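Local atomic coordinates of Beta/alpha-amylase (Paenibacillus polymyxa, PDB entry 3VOC), a protein that degrades starch, its N-terminal beta-amylase domain releasing successive maltose units from non-reducing chain ends and its C-terminal section acting as an alpha-amylase. Residues V42-V47 with K131-L136; I78-C83 with Y155-P160; E135-F140 with K266-V271. All coordinates share one frame; numbering follows the deposited sequence.

The three contacts follow one side of the (beta/alpha)8 barrel of the beta-amylase domain outward, from strand ends to helices. Contact 2, the innermost, joins neighbouring strands at the catalytic end and includes His81, a probable substrate-binding residue. Its centre lies about 9 Å from that of contact 1, the calcium-binding one; the two are joined by a probable hydrogen bond, Val42 O to Ser79 N at 2.8 Å. Contact 3, centred about 11 Å from contact 1, uses the same helix, 127-144, and shares Glu135 and Leu136 with it; Asp134 OD2 of contact 1 forms a salt bridge of 2.8 Å with Lys266 NZ. Between contacts 2 and 3, Ile78 CG2 packs 3.5 Å from Leu136 CD2.

Contact 1 (V42-V47 with K131-L136); sequences VWWGYV and KQYDEL. With CA (calcium ion), chain B.
Trp44 reaches out from the start of the short helix 44-47 and lays its indole against helix 127-144, at the point where strand 37-43 of the (beta/alpha)8 barrel gives way to helix. With CG anti to the backbone N (chi1 -160°), the ring system extends across Gln132, Tyr133 and Leu136, which lie on one side of the partner helix. Leu136 comes over a face of the indole: its CD2 makes a CH-pi contact 3.8 Å from the centroid of the five-membered ring, only 17° off the normal. The sister methyl CD1, also close to the indole rim, meets Val47 CG2, 3.8 Å away, so the fork of the leucine fits between tryptophan and valine. At the six-membered ring, Tyr133 presents its edge to the indole face in an offset edge-to-face pair, planes 84° apart, with Tyr133 CE1 3.9 Å from Trp44 CZ3. The far corner, Trp44 CH2, meets Gln132 CB at 3.8 Å, the two side chains crossing at about a right angle. Beyond CB the glutamine chain bends at chi2 and brings OE1 to the calcium ion, 2.3 Å away. Glu135, extended beyond CG, delivers its own OE1 to the metal at 2.2 Å. Water 1 is a further ligand and donates a hydrogen bond to Gln132 O, 2.8 Å from the water oxygen. Glu48, Asp52 and Asn53 complete six-fold coordination. Trp44 NE1 donates to Glu48 OE1, while OE2 of that carboxylate binds the ion; the tryptophan is thus a second-shell residue, and this bond probably helps to orient a metal ligand. Three carboxylates round one divalent cation probably more than balance its charge, and calcium would moderate their mutual repulsion while tying helix 127-144 to the chain segment after strand 37-43.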
loop_
_atom_site.group_PDB
_atom_site.type_symbol
_atom_site.label_atom_id
_atom_site.label_comp_id
_atom_site.label_asym_id
_atom_site.label_seq_id
_atom_site.Cartn_x
_atom_site.Cartn_y
_atom_site.Cartn_z
ATOM N N VAL A 42 -1.093 -5.459 -11.450
ATOM C CA VAL A 42 -2.170 -5.876 -12.374
ATOM C C VAL A 42 -3.194 -4.759 -12.289
ATOM O O VAL A 42 -4.044 -4.725 -11.380
ATOM C CB VAL A 42 -2.723 -7.280 -12.016
ATOM C CG1 VAL A 42 -3.805 -7.737 -12.998
ATOM C CG2 VAL A 42 -1.567 -8.312 -11.980
ATOM N N TRP A 43 -3.056 -3.797 -13.207
ATOM C CA TRP A 43 -3.816 -2.536 -13.118
ATOM C C TRP A 43 -5.325 -2.723 -13.358
ATOM O O TRP A 43 -5.742 -3.220 -14.408
ATOM C CB TRP A 43 -3.263 -1.501 -14.115
ATOM C CG TRP A 43 -1.876 -1.063 -13.788
ATOM C CD1 TRP A 43 -0.735 -1.405 -14.440
ATOM C CD2 TRP A 43 -1.481 -0.220 -12.696
ATOM N NE1 TRP A 43 0.349 -0.819 -13.831
ATOM C CE2 TRP A 43 -0.080 -0.089 -12.756
ATOM C CE3 TRP A 43 -2.184 0.431 -11.668
ATOM C CZ2 TRP A 43 0.653 0.666 -11.824
ATOM C CZ3 TRP A 43 -1.456 1.195 -10.739
ATOM C CH2 TRP A 43 -0.049 1.304 -10.827
ATOM N N TRP A 44 -6.142 -2.299 -12.400
ATOM C CA TRP A 44 -7.590 -2.317 -12.598
ATOM C C TRP A 44 -7.995 -1.644 -13.917
ATOM O O TRP A 44 -8.856 -2.157 -14.661
ATOM C CB TRP A 44 -8.293 -1.643 -11.417
ATOM C CG TRP A 44 -9.753 -2.027 -11.280
ATOM C CD1 TRP A 44 -10.442 -3.003 -11.999
ATOM C CD2 TRP A 44 -10.690 -1.485 -10.344
ATOM N NE1 TRP A 44 -11.741 -3.065 -11.563
ATOM C CE2 TRP A 44 -11.921 -2.152 -10.550
ATOM C CE3 TRP A 44 -10.607 -0.493 -9.342
ATOM C CZ2 TRP A 44 -13.063 -1.852 -9.803
ATOM C CZ3 TRP A 44 -11.726 -0.214 -8.592
ATOM C CH2 TRP A 44 -12.950 -0.889 -8.827
ATOM N N GLY A 45 -7.346 -0.510 -14.204
ATOM C CA GLY A 45 -7.614 0.291 -15.403
ATOM C C GLY A 45 -7.326 -0.450 -16.702
ATOM O O GLY A 45 -7.873 -0.097 -17.740
ATOM N N TYR A 46 -6.458 -1.464 -16.637
ATOM C CA TYR A 46 -6.137 -2.306 -17.785
ATOM C C TYR A 46 -7.129 -3.440 -17.984
ATOM O O TYR A 46 -7.318 -3.896 -19.115
ATOM C CB TYR A 46 -4.762 -2.961 -17.621
ATOM C CG TYR A 46 -3.557 -2.120 -17.985
ATOM C CD1 TYR A 46 -3.650 -0.744 -18.147
ATOM C CD2 TYR A 46 -2.292 -2.717 -18.121
ATOM C CE1 TYR A 46 -2.519 0.036 -18.459
ATOM C CE2 TYR A 46 -1.159 -1.951 -18.441
ATOM C CZ TYR A 46 -1.280 -0.583 -18.601
ATOM O OH TYR A 46 -0.174 0.186 -18.897
ATOM N N VAL A 47 -7.706 -3.945 -16.896
ATOM C CA VAL A 47 -8.392 -5.231 -16.971
ATOM C C VAL A 47 -9.915 -5.158 -16.877
ATOM O O VAL A 47 -10.583 -6.134 -17.165
ATOM C CB VAL A 47 -7.854 -6.259 -15.924
ATOM C CG1 VAL A 47 -6.343 -6.445 -16.072
ATOM C CG2 VAL A 47 -8.205 -5.823 -14.477
ATOM N N LYS A 131 -17.805 -4.590 -3.100
ATOM C CA LYS A 131 -18.477 -5.360 -4.149
ATOM C C LYS A 131 -17.619 -5.371 -5.403
ATOM O O LYS A 131 -17.388 -6.425 -5.981
ATOM C CB LYS A 131 -19.868 -4.772 -4.464
ATOM C CG LYS A 131 -20.645 -5.579 -5.505
ATOM C CD LYS A 131 -22.035 -5.003 -5.778
ATOM C CE LYS A 131 -22.787 -5.900 -6.759
ATOM N NZ LYS A 131 -23.944 -5.186 -7.364
ATOM N N GLN A 132 -17.163 -4.194 -5.832
ATOM C CA GLN A 132 -16.286 -4.108 -7.009
ATOM C C GLN A 132 -15.014 -4.959 -6.878
ATOM O O GLN A 132 -14.640 -5.649 -7.823
ATOM C CB GLN A 132 -15.941 -2.656 -7.354
ATOM C CG GLN A 132 -17.112 -1.856 -7.953
ATOM C CD GLN A 132 -17.655 -2.438 -9.258
ATOM O OE1 GLN A 132 -16.916 -3.002 -10.072
ATOM N NE2 GLN A 132 -18.959 -2.282 -9.465
ATOM N N TYR A 133 -14.362 -4.938 -5.713
ATOM C CA TYR A 133 -13.129 -5.716 -5.550
ATOM C C TYR A 133 -13.444 -7.209 -5.545
ATOM O O TYR A 133 -12.693 -8.008 -6.081
ATOM C CB TYR A 133 -12.392 -5.350 -4.258
ATOM C CG TYR A 133 -11.699 -3.974 -4.221
ATOM C CD1 TYR A 133 -12.126 -2.906 -5.022
ATOM C CD2 TYR A 133 -10.657 -3.740 -3.331
ATOM C CE1 TYR A 133 -11.491 -1.655 -4.948
ATOM C CE2 TYR A 133 -10.021 -2.493 -3.251
ATOM C CZ TYR A 133 -10.458 -1.457 -4.051
ATOM O OH TYR A 133 -9.848 -0.229 -3.952
ATOM N N ASP A 134 -14.558 -7.567 -4.915
ATOM C CA ASP A 134 -15.031 -8.964 -4.895
ATOM C C ASP A 134 -15.218 -9.489 -6.328
ATOM O O ASP A 134 -14.736 -10.580 -6.657
ATOM C CB ASP A 134 -16.327 -9.054 -4.064
ATOM C CG ASP A 134 -16.789 -10.491 -3.805
ATOM O OD1 ASP A 134 -15.988 -11.441 -3.889
ATOM O OD2 ASP A 134 -17.980 -10.655 -3.487
ATOM N N GLU A 135 -15.893 -8.719 -7.187
ATOM C CA GLU A 135 -16.056 -9.110 -8.596
ATOM C C GLU A 135 -14.717 -9.239 -9.324
ATOM O O GLU A 135 -14.532 -10.147 -10.136
ATOM C CB GLU A 135 -16.909 -8.096 -9.364
ATOM C CG GLU A 135 -18.340 -7.931 -8.840
ATOM C CD GLU A 135 -19.037 -6.730 -9.457
ATOM O OE1 GLU A 135 -18.359 -5.722 -9.782
ATOM O OE2 GLU A 135 -20.272 -6.787 -9.613
ATOM N N LEU A 136 -13.800 -8.305 -9.054
ATOM C CA LEU A 136 -12.498 -8.307 -9.733
ATOM C C LEU A 136 -11.645 -9.508 -9.282
ATOM O O LEU A 136 -10.965 -10.157 -10.101
ATOM C CB LEU A 136 -11.766 -6.980 -9.470
ATOM C CG LEU A 136 -10.321 -6.863 -9.977
ATOM C CD1 LEU A 136 -10.309 -6.915 -11.498
ATOM C CD2 LEU A 136 -9.687 -5.579 -9.479
HETATM CA CA CA B . -17.142 -4.856 -11.462
HETATM O O HOH W 1 -15.103 -5.561 -10.555
#

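Contact 2 (I78-C83 with Y155-P160); sequences ISTHKC and YLSGGP
Strands 73-79 and 153-156 are parallel neighbours in the (beta/alpha)8 barrel, and beyond their C-terminal ends the chains continue side by side towards the active site. Ile78 N donates to Tyr155 O over 3.0 Å, nearly straight at 168°, although the donor sits above the carbonyl plane; the next bond, Ser157 N to Ile78 O, is weak. Ser157 lies between the two chains just past the strands. Its CB rests 3.4 Å from Ile78 O and 3.6 Å from Thr80 OG1. From there OG, anti to the backbone N (chi1 170°), swings to His81 ND1, 2.7 Å away, in a hydrogen bond that either partner could donate. His81 meets it with CG in the crowded position between backbone N and carbonyl carbon, its CB beside Gly159 O; the ring also packs on Trp43. The serine thus helps to hold the rotation of an imidazole that, by similarity, binds substrate. Water 2 bridges Ile78 O, Thr80 OG1 and Ser157 N where the direct strand bond weakens. Nearer the imidazole, water 3 lies 2.8 Å from Ser157 OG and donates to Thr80 O at 2.7 Å.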
loop_
_atom_site.group_PDB
_atom_site.type_symbol
_atom_site.label_atom_id
_atom_site.label_comp_id
_atom_site.label_asym_id
_atom_site.label_seq_id
_atom_site.Cartn_x
_atom_site.Cartn_y
_atom_site.Cartn_z
ATOM N N ILE A 78 -3.115 -7.159 -7.246
ATOM C CA ILE A 78 -4.387 -6.707 -7.820
ATOM C C ILE A 78 -4.522 -5.190 -7.566
ATOM O O ILE A 78 -4.960 -4.740 -6.501
ATOM C CB ILE A 78 -5.584 -7.508 -7.295
ATOM C CG1 ILE A 78 -5.306 -9.022 -7.382
ATOM C CG2 ILE A 78 -6.869 -7.104 -8.070
ATOM C CD1 ILE A 78 -4.917 -9.539 -8.800
ATOM N N SER A 79 -4.102 -4.410 -8.548
ATOM C CA SER A 79 -3.833 -2.987 -8.325
ATOM C C SER A 79 -5.053 -2.118 -8.629
ATOM O O SER A 79 -5.192 -1.592 -9.737
ATOM C CB SER A 79 -2.636 -2.555 -9.163
ATOM O OG SER A 79 -1.494 -3.245 -8.713
ATOM N N THR A 80 -5.926 -2.016 -7.628
ATOM C CA THR A 80 -7.142 -1.210 -7.655
ATOM C C THR A 80 -6.790 0.245 -7.265
ATOM O O THR A 80 -7.425 0.873 -6.388
ATOM C CB THR A 80 -8.149 -1.781 -6.658
ATOM O OG1 THR A 80 -7.482 -2.018 -5.415
ATOM C CG2 THR A 80 -8.720 -3.122 -7.168
ATOM N N HIS A 81 -5.741 0.769 -7.891
ATOM C CA HIS A 81 -5.373 2.160 -7.688
ATOM C C HIS A 81 -4.920 2.759 -9.009
ATOM O O HIS A 81 -4.681 2.034 -9.974
ATOM C CB HIS A 81 -4.312 2.312 -6.583
ATOM C CG HIS A 81 -3.049 1.542 -6.826
ATOM N ND1 HIS A 81 -2.913 0.211 -6.498
ATOM C CD2 HIS A 81 -1.850 1.932 -7.320
ATOM C CE1 HIS A 81 -1.693 -0.193 -6.800
ATOM N NE2 HIS A 81 -1.028 0.833 -7.303
ATOM N N LYS A 82 -4.843 4.085 -9.045
ATOM C CA LYS A 82 -4.477 4.827 -10.237
ATOM C C LYS A 82 -2.965 4.958 -10.319
ATOM O O LYS A 82 -2.298 5.077 -9.286
ATOM C CB LYS A 82 -5.146 6.218 -10.189
ATOM C CG LYS A 82 -4.561 7.262 -11.141
ATOM C CD LYS A 82 -5.525 8.442 -11.354
ATOM C CE LYS A 82 -5.696 9.297 -10.111
ATOM N NZ LYS A 82 -6.470 10.549 -10.428
ATOM N N CYS A 83 -2.425 4.909 -11.535
ATOM C CA CYS A 83 -1.036 5.301 -11.758
ATOM C C CYS A 83 -1.033 6.690 -12.383
ATOM O O CYS A 83 -1.623 6.889 -13.455
ATOM C CB CYS A 83 -0.311 4.312 -12.678
ATOM S SG CYS A 83 1.485 4.374 -12.541
ATOM N N TYR A 155 -0.810 -10.288 -3.873
ATOM C CA TYR A 155 -0.913 -9.027 -3.126
ATOM C C TYR A 155 -2.218 -8.300 -3.421
ATOM O O TYR A 155 -2.739 -8.360 -4.546
ATOM C CB TYR A 155 0.293 -8.090 -3.392
ATOM C CG TYR A 155 1.611 -8.596 -2.798
ATOM C CD1 TYR A 155 1.655 -9.180 -1.523
ATOM C CD2 TYR A 155 2.813 -8.490 -3.507
ATOM C CE1 TYR A 155 2.866 -9.670 -0.977
ATOM C CE2 TYR A 155 4.025 -8.960 -2.968
ATOM C CZ TYR A 155 4.047 -9.546 -1.701
ATOM O OH TYR A 155 5.243 -10.026 -1.161
ATOM N N LEU A 156 -2.739 -7.606 -2.405
ATOM C CA LEU A 156 -3.888 -6.732 -2.585
ATOM C C LEU A 156 -3.395 -5.301 -2.535
ATOM O O LEU A 156 -2.351 -5.032 -1.920
ATOM C CB LEU A 156 -4.898 -6.945 -1.462
ATOM C CG LEU A 156 -5.357 -8.385 -1.250
ATOM C CD1 LEU A 156 -6.401 -8.419 -0.146
ATOM C CD2 LEU A 156 -5.873 -9.040 -2.554
ATOM N N SER A 157 -4.154 -4.393 -3.153
ATOM C CA SER A 157 -3.929 -2.961 -3.033
ATOM C C SER A 157 -4.943 -2.360 -2.046
ATOM O O SER A 157 -6.165 -2.359 -2.293
ATOM C CB SER A 157 -4.048 -2.290 -4.406
ATOM O OG SER A 157 -4.051 -0.880 -4.277
ATOM N N GLY A 158 -4.436 -1.854 -0.927
ATOM C CA GLY A 158 -5.297 -1.282 0.117
ATOM C C GLY A 158 -5.607 0.196 -0.066
ATOM O O GLY A 158 -6.322 0.780 0.742
ATOM N N GLY A 159 -5.064 0.801 -1.114
ATOM C CA GLY A 159 -5.286 2.228 -1.383
ATOM C C GLY A 159 -4.253 2.806 -2.337
ATOM O O GLY A 159 -3.640 2.059 -3.122
ATOM N N PRO A 160 -4.071 4.140 -2.299
ATOM C CA PRO A 160 -3.165 4.828 -3.220
ATOM C C PRO A 160 -1.799 4.165 -3.262
ATOM O O PRO A 160 -1.264 3.727 -2.221
ATOM C CB PRO A 160 -3.052 6.236 -2.629
ATOM C CG PRO A 160 -4.376 6.421 -1.847
ATOM C CD PRO A 160 -4.670 5.065 -1.309
HETATM O O HOH W 2 -6.897 -4.811 -4.430
HETATM O O HOH W 3 -6.597 0.192 -3.906
#

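Contact 3 (E135-F140 with K266-V271); sequences ELYASF and KNFDSV. With CA (calcium ion), chain B.
Asn267 ND2 is the best-held polar atom here, gripped by two hydrogen bonds: one to Asp134 OD1 on the facing helix and one to Ala263 O one turn back in its own. The two helices, 127-144 and 240-268, belong to the outer layer of the (beta/alpha)8 barrel, and they meet where the second is running out. Together these bonds probably hold the amide plane, which lies against Ala138, Asn267 OD1 being 3.3 Å from Ala138 CB. ND2 also lies 3.8 Å from Tyr137 CB. Next to this polar patch the contact turns aromatic. The phenyl group of Phe268, next in the chain, has its CZ 3.7 Å from Tyr137 CB, and the Tyr137 and Phe268 rings cross obliquely with planes at 43°. The Tyr137 ring points inward, its CE1 side on Ile78 and its OH on Leu156 of the barrel wall, while Phe268 packs on Ile154; the two rings thus join the helix interface to the strands beneath. Phe140, about one turn further on with CG anti to the backbone N (chi1 -179°), receives Phe268 at its ring edge, with CD2 4.0 Å from Phe268 CE1. That same CE1 lies 3.3 Å from Tyr137 O.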
loop_
_atom_site.group_PDB
_atom_site.type_symbol
_atom_site.label_atom_id
_atom_site.label_comp_id
_atom_site.label_asym_id
_atom_site.label_seq_id
_atom_site.Cartn_x
_atom_site.Cartn_y
_atom_site.Cartn_z
ATOM N N GLU A 135 -15.893 -8.719 -7.187
ATOM C CA GLU A 135 -16.056 -9.110 -8.596
ATOM C C GLU A 135 -14.717 -9.239 -9.324
ATOM O O GLU A 135 -14.532 -10.147 -10.136
ATOM C CB GLU A 135 -16.909 -8.096 -9.364
ATOM C CG GLU A 135 -18.340 -7.931 -8.840
ATOM C CD GLU A 135 -19.037 -6.730 -9.457
ATOM O OE1 GLU A 135 -18.359 -5.722 -9.782
ATOM O OE2 GLU A 135 -20.272 -6.787 -9.613
ATOM N N LEU A 136 -13.800 -8.305 -9.054
ATOM C CA LEU A 136 -12.498 -8.307 -9.733
ATOM C C LEU A 136 -11.645 -9.508 -9.282
ATOM O O LEU A 136 -10.965 -10.157 -10.101
ATOM C CB LEU A 136 -11.766 -6.980 -9.470
ATOM C CG LEU A 136 -10.321 -6.863 -9.977
ATOM C CD1 LEU A 136 -10.309 -6.915 -11.498
ATOM C CD2 LEU A 136 -9.687 -5.579 -9.479
ATOM N N TYR A 137 -11.682 -9.814 -7.986
ATOM C CA TYR A 137 -10.909 -10.949 -7.460
ATOM C C TYR A 137 -11.477 -12.259 -8.013
ATOM O O TYR A 137 -10.732 -13.186 -8.355
ATOM C CB TYR A 137 -10.928 -10.978 -5.927
ATOM C CG TYR A 137 -10.282 -9.787 -5.198
ATOM C CD1 TYR A 137 -9.458 -8.882 -5.856
ATOM C CD2 TYR A 137 -10.490 -9.604 -3.830
ATOM C CE1 TYR A 137 -8.860 -7.803 -5.155
ATOM C CE2 TYR A 137 -9.902 -8.543 -3.124
ATOM C CZ TYR A 137 -9.098 -7.653 -3.792
ATOM O OH TYR A 137 -8.527 -6.618 -3.094
ATOM N N ALA A 138 -12.802 -12.328 -8.088
ATOM C CA ALA A 138 -13.493 -13.483 -8.660
ATOM C C ALA A 138 -13.071 -13.684 -10.102
ATOM O O ALA A 138 -12.742 -14.797 -10.520
ATOM C CB ALA A 138 -15.033 -13.291 -8.565
ATOM N N SER A 139 -13.074 -12.596 -10.870
ATOM C CA SER A 139 -12.675 -12.683 -12.251
ATOM C C SER A 139 -11.217 -13.115 -12.388
ATOM O O SER A 139 -10.903 -13.936 -13.254
ATOM C CB SER A 139 -12.902 -11.368 -12.992
ATOM O OG SER A 139 -12.692 -11.584 -14.371
ATOM N N PHE A 140 -10.334 -12.566 -11.548
ATOM C CA PHE A 140 -8.923 -12.963 -11.603
ATOM C C PHE A 140 -8.764 -14.450 -11.333
ATOM O O PHE A 140 -8.053 -15.164 -12.054
ATOM C CB PHE A 140 -8.070 -12.172 -10.589
ATOM C CG PHE A 140 -6.623 -12.540 -10.633
ATOM C CD1 PHE A 140 -5.790 -12.053 -11.645
ATOM C CD2 PHE A 140 -6.096 -13.412 -9.701
ATOM C CE1 PHE A 140 -4.434 -12.440 -11.709
ATOM C CE2 PHE A 140 -4.753 -13.803 -9.761
ATOM C CZ PHE A 140 -3.927 -13.318 -10.762
ATOM N N LYS A 266 -12.013 -15.376 0.093
ATOM C CA LYS A 266 -13.178 -16.077 -0.428
ATOM C C LYS A 266 -12.938 -16.548 -1.858
ATOM O O LYS A 266 -13.276 -17.683 -2.211
ATOM C CB LYS A 266 -14.412 -15.182 -0.359
ATOM C CG LYS A 266 -15.699 -15.858 -0.870
ATOM C CD LYS A 266 -16.868 -14.880 -0.852
ATOM C CE LYS A 266 -16.808 -13.943 -2.049
ATOM N NZ LYS A 266 -18.084 -13.199 -2.263
ATOM N N ASN A 267 -12.338 -15.680 -2.667
ATOM C CA ASN A 267 -12.078 -15.980 -4.067
ATOM C C ASN A 267 -10.813 -16.787 -4.346
ATOM O O ASN A 267 -10.729 -17.479 -5.362
ATOM C CB ASN A 267 -12.076 -14.678 -4.866
ATOM C CG ASN A 267 -13.482 -14.105 -5.022
ATOM O OD1 ASN A 267 -14.321 -14.713 -5.664
ATOM N ND2 ASN A 267 -13.746 -12.965 -4.395
ATOM N N PHE A 268 -9.828 -16.696 -3.464
ATOM C CA PHE A 268 -8.507 -17.259 -3.769
ATOM C C PHE A 268 -8.177 -18.532 -3.024
ATOM O O PHE A 268 -7.382 -19.331 -3.518
ATOM C CB PHE A 268 -7.373 -16.246 -3.510
ATOM C CG PHE A 268 -7.463 -14.986 -4.329
ATOM C CD1 PHE A 268 -8.082 -14.981 -5.592
ATOM C CD2 PHE A 268 -6.894 -13.804 -3.855
ATOM C CE1 PHE A 268 -8.164 -13.807 -6.354
ATOM C CE2 PHE A 268 -6.951 -12.622 -4.613
ATOM C CZ PHE A 268 -7.587 -12.617 -5.858
ATOM N N ASP A 269 -8.735 -18.709 -1.827
ATOM C CA ASP A 269 -8.269 -19.792 -0.957
ATOM C C ASP A 269 -8.541 -21.179 -1.512
ATOM O O ASP A 269 -7.747 -22.081 -1.290
ATOM C CB ASP A 269 -8.824 -19.677 0.464
ATOM C CG ASP A 269 -8.130 -18.588 1.271
ATOM O OD1 ASP A 269 -7.244 -17.899 0.729
ATOM O OD2 ASP A 269 -8.504 -18.395 2.434
ATOM N N SER A 270 -9.642 -21.346 -2.233
ATOM C CA SER A 270 -9.956 -22.660 -2.825
ATOM C C SER A 270 -9.470 -22.808 -4.278
ATOM O O SER A 270 -9.646 -23.852 -4.890
ATOM C CB SER A 270 -11.451 -22.954 -2.709
ATOM O OG SER A 270 -12.183 -22.038 -3.497
ATOM N N VAL A 271 -8.844 -21.770 -4.825
ATOM C CA VAL A 271 -8.342 -21.813 -6.192
ATOM C C VAL A 271 -6.821 -21.857 -6.142
ATOM O O VAL A 271 -6.195 -22.753 -6.719
ATOM C CB VAL A 271 -8.854 -20.603 -7.016
ATOM C CG1 VAL A 271 -8.192 -20.554 -8.387
ATOM C CG2 VAL A 271 -10.405 -20.658 -7.143
HETATM CA CA CA B . -17.142 -4.856 -11.462
HETATM O O HOH W 1 -15.103 -5.561 -10.555
#